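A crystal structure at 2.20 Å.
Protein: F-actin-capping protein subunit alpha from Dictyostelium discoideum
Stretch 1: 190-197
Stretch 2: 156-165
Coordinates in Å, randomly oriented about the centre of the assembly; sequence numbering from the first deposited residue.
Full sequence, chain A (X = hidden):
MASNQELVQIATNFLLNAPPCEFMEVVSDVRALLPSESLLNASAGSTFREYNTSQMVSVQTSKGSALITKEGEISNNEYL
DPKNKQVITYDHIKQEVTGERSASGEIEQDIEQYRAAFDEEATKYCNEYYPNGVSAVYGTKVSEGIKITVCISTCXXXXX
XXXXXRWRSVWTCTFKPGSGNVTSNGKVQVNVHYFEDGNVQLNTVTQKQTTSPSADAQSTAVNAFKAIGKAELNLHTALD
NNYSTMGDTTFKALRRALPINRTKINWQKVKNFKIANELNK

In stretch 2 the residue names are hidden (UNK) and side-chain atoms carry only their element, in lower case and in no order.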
# COMPACT_ATOMS: atom_id res chain seq x y z
N VAL A 190 -2.99 1.73 11.48
CA VAL A 190 -2.86 3.00 10.76
C VAL A 190 -2.67 2.74 9.28
O VAL A 190 -1.85 1.91 8.87
CB VAL A 190 -1.66 3.81 11.30
CG1 VAL A 190 -1.63 5.19 10.66
CG2 VAL A 190 -1.74 3.92 12.81
N ASN A 191 -3.42 3.46 8.46
CA ASN A 191 -3.36 3.30 7.02
C ASN A 191 -3.22 4.63 6.30
O ASN A 191 -3.93 5.58 6.61
CB ASN A 191 -4.62 2.58 6.54
CG ASN A 191 -4.79 1.21 7.17
OD1 ASN A 191 -4.21 0.23 6.71
ND2 ASN A 191 -5.57 1.16 8.23
N VAL A 192 -2.31 4.68 5.34
CA VAL A 192 -2.11 5.88 4.54
C VAL A 192 -1.91 5.45 3.10
O VAL A 192 -1.20 4.50 2.82
CB VAL A 192 -0.89 6.71 5.00
CG1 VAL A 192 -0.72 7.93 4.09
CG2 VAL A 192 -1.08 7.17 6.43
N HIS A 193 -2.56 6.19 2.19
CA HIS A 193 -2.52 5.93 0.77
C HIS A 193 -2.23 7.23 0.02
O HIS A 193 -2.97 8.21 0.14
CB HIS A 193 -3.89 5.37 0.34
CG HIS A 193 -4.02 5.10 -1.13
ND1 HIS A 193 -2.97 4.64 -1.91
CD2 HIS A 193 -5.09 5.15 -1.95
CE1 HIS A 193 -3.40 4.43 -3.14
NE2 HIS A 193 -4.69 4.73 -3.19
N TYR A 194 -1.13 7.22 -0.73
CA TYR A 194 -0.72 8.37 -1.52
C TYR A 194 -0.69 7.88 -2.96
O TYR A 194 -0.03 6.89 -3.27
CB TYR A 194 0.67 8.85 -1.12
CG TYR A 194 1.15 10.02 -1.94
CD1 TYR A 194 1.81 9.81 -3.15
CD2 TYR A 194 0.89 11.33 -1.54
CE1 TYR A 194 2.21 10.88 -3.94
CE2 TYR A 194 1.30 12.41 -2.32
CZ TYR A 194 1.96 12.18 -3.52
OH TYR A 194 2.39 13.22 -4.32
N PHE A 195 -1.39 8.57 -3.85
CA PHE A 195 -1.43 8.10 -5.22
C PHE A 195 -1.24 9.10 -6.36
O PHE A 195 -1.97 9.07 -7.35
CB PHE A 195 -2.73 7.31 -5.43
CG PHE A 195 -3.96 8.00 -4.91
CD1 PHE A 195 -4.32 7.89 -3.57
CD2 PHE A 195 -4.77 8.76 -5.76
CE1 PHE A 195 -5.46 8.53 -3.07
CE2 PHE A 195 -5.91 9.40 -5.28
CZ PHE A 195 -6.26 9.29 -3.93
N GLU A 196 -0.26 9.99 -6.23
CA GLU A 196 0.02 10.92 -7.32
C GLU A 196 1.14 10.29 -8.12
O GLU A 196 2.23 10.09 -7.61
CB GLU A 196 0.46 12.29 -6.80
CG GLU A 196 0.79 13.24 -7.95
CD GLU A 196 0.91 14.69 -7.52
OE1 GLU A 196 0.64 14.97 -6.33
OE2 GLU A 196 1.28 15.53 -8.37
N ASP A 197 0.85 9.96 -9.37
CA ASP A 197 1.82 9.31 -10.25
C ASP A 197 2.38 8.07 -9.60
O ASP A 197 3.58 7.82 -9.62
CB ASP A 197 2.97 10.26 -10.59
CG ASP A 197 2.49 11.51 -11.28
OD1 ASP A 197 1.76 11.40 -12.30
OD2 ASP A 197 2.84 12.61 -10.80
N UNK A 156 -9.32 10.56 6.68
CA UNK A 156 -9.15 11.77 5.91
C UNK A 156 -9.14 11.40 4.43
O UNK A 156 -8.64 10.34 4.05
c UNK A 156 -7.75 13.80 5.52
c UNK A 156 -6.66 11.61 5.96
c UNK A 156 -6.60 14.67 5.99
c UNK A 156 -7.85 12.49 6.28
N UNK A 157 -9.69 12.27 3.60
CA UNK A 157 -9.73 11.99 2.18
C UNK A 157 -9.68 13.27 1.38
O UNK A 157 -10.58 14.10 1.45
c UNK A 157 -10.99 11.20 1.84
c UNK A 157 -11.23 9.78 -2.24
c UNK A 157 -12.25 10.82 -0.33
c UNK A 157 -9.96 10.14 -0.22
c UNK A 157 -10.03 9.68 -1.54
o UNK A 157 -11.31 9.32 -3.54
c UNK A 157 -11.06 10.72 0.40
c UNK A 157 -12.34 10.35 -1.64
N UNK A 158 -8.59 13.43 0.63
CA UNK A 158 -8.40 14.59 -0.21
C UNK A 158 -7.99 14.09 -1.58
O UNK A 158 -6.82 14.16 -1.96
n UNK A 158 -7.87 18.02 3.80
c UNK A 158 -8.73 17.06 1.69
c UNK A 158 -7.63 16.02 1.75
c UNK A 158 -7.31 15.48 0.38
c UNK A 158 -9.09 17.55 3.08
N UNK A 159 -8.94 13.56 -2.35
CA UNK A 159 -8.58 13.06 -3.68
C UNK A 159 -7.82 14.07 -4.53
O UNK A 159 -7.00 13.68 -5.37
c UNK A 159 -10.40 13.54 -2.15
c UNK A 159 -9.93 12.66 -4.28
c UNK A 159 -10.90 13.53 -3.57
N UNK A 160 -8.06 15.36 -4.31
CA UNK A 160 -7.38 16.42 -5.07
C UNK A 160 -5.92 16.49 -4.71
O UNK A 160 -5.10 16.98 -5.49
c UNK A 160 -9.36 17.93 -5.53
c UNK A 160 -8.03 17.78 -4.82
n UNK A 160 -9.69 16.98 -6.39
o UNK A 160 -10.08 18.91 -5.31
N UNK A 161 -5.59 16.03 -3.51
CA UNK A 161 -4.21 16.03 -3.08
C UNK A 161 -3.66 14.61 -3.20
O UNK A 161 -2.55 14.32 -2.76
c UNK A 161 -4.12 16.52 -1.65
N UNK A 162 -4.46 13.73 -3.80
CA UNK A 162 -4.08 12.33 -4.02
C UNK A 162 -3.73 11.50 -2.79
O UNK A 162 -2.82 10.67 -2.84
c UNK A 162 -3.18 12.85 -6.32
c UNK A 162 -3.72 13.93 -8.83
c UNK A 162 -2.89 12.28 -4.97
c UNK A 162 -4.12 12.63 -8.53
c UNK A 162 -3.06 14.69 -7.87
c UNK A 162 -3.85 12.10 -7.28
c UNK A 162 -2.79 14.15 -6.62
N UNK A 163 -4.42 11.69 -1.68
CA UNK A 163 -4.10 10.89 -0.52
C UNK A 163 -5.27 10.67 0.41
O UNK A 163 -6.27 11.41 0.38
c UNK A 163 -4.04 13.64 3.22
c UNK A 163 -3.31 12.71 1.11
c UNK A 163 -3.56 15.10 1.38
c UNK A 163 -3.96 14.91 2.69
c UNK A 163 -3.23 13.99 0.60
c UNK A 163 -2.94 11.51 0.27
o UNK A 163 -4.26 16.00 3.48
c UNK A 163 -3.72 12.55 2.43
N UNK A 164 -5.15 9.63 1.23
CA UNK A 164 -6.18 9.29 2.20
C UNK A 164 -5.51 8.59 3.37
O UNK A 164 -4.35 8.19 3.29
o UNK A 164 -6.72 7.07 1.34
c UNK A 164 -7.24 8.36 1.59
N UNK A 165 -6.25 8.45 4.46
CA UNK A 165 -5.70 7.78 5.62
C UNK A 165 -6.77 7.49 6.64
O UNK A 165 -7.86 8.04 6.60

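Position 156 carries four carbons, forked at the first, with one arm two carbons long, and none of them touches stretch 1: Ile156. Its backbone belongs to the hairpin, where N of Ile156 bonds to O of position 165 at 2.9 Å.

Position 157 has one carbon leading to a six-carbon ring that bears an oxygen. Its CB starts sideways, but the ring reaches stretch 1, one of its carbons lying 4.5 Å from CZ of Phe195, at the edge of the phenylalanine ring. This is Tyr157, and the ring carbon is its CE1.

At position 158 four carbons run in a row to a nitrogen, out of contact with stretch 1, the chain of a lysine. Lys158 leads away from stretch 1 into solvent, while its carbonyl receives the amide of position 161 at 2.7 Å, O to N, and so helps close the turn.

The three carbons at position 159 close onto the backbone nitrogen, and the backbone O lies 4.4 Å from CE2 of Phe195. This is Pro159, which opens the 3-10 segment.

Position 160 holds two carbons and makes no contact with stretch 1. The second carbon carries one oxygen and one nitrogen, a carboxamide, so this is Asn160, exposed, its CB pointing away from stretch 1.

Position 161 has a single side-chain carbon, CB, which points away too; the backbone comes nearer, its O being 4.3 Å from CE2 of Tyr194. This is Ala161.

Position 162 has one carbon and a six-carbon ring without oxygen. Its O accepts N of Phe195 at 2.7 Å, almost in line. Its CB sits over a face of the Phe195 ring, 4.3 Å from the centroid, while CG of Glu196 covers a face of its own ring at the same distance from that centroid. This is Phe162, and with phi/psi of 59/37° it leaves the 3-10 segment.

Position 163 has one carbon, then a six-carbon ring bearing one oxygen; its CB meets CD2 of Tyr194 at 4.2 Å. This is Tyr163. The two residues share a sheet face, although the end of the Tyr163 side chain leads away.

Position 164 has one carbon and one oxygen; the oxygen lies 3.4 Å from CB of His193, near the plane of the imidazole. This is Ser164, whose OG is hydrogen-bonded elsewhere in the structure.

Position 165 has no side-chain atoms, and its CA approaches O of Asn191 to 3.0 Å. This is Gly165; an ideal CB would stand a tight 3.1 Å from that same oxygen.

The rule here is a short antiparallel ladder finished by aromatic packing. Ser164 and His193 form the hydrogen-bonded pair, N of Ser164 to O of His193 at 2.8 Å and N of His193 to O of Ser164 at 2.9 Å; the flanking pairs, Val192 with Gly165 and Tyr194 with Tyr163, come closer at CA. The bond from Phe195 N to Phe162 O carries the pairing past the strand ends. There Phe195, in the p rotamer, starts sideways, but the end of its side chain comes nearer the hairpin, and Phe162, in contact with both Phe195 and Glu196, gives up more surface than any other residue of the two stretches.

Stretch 2, residues 156-165: IYKPNAFYSG
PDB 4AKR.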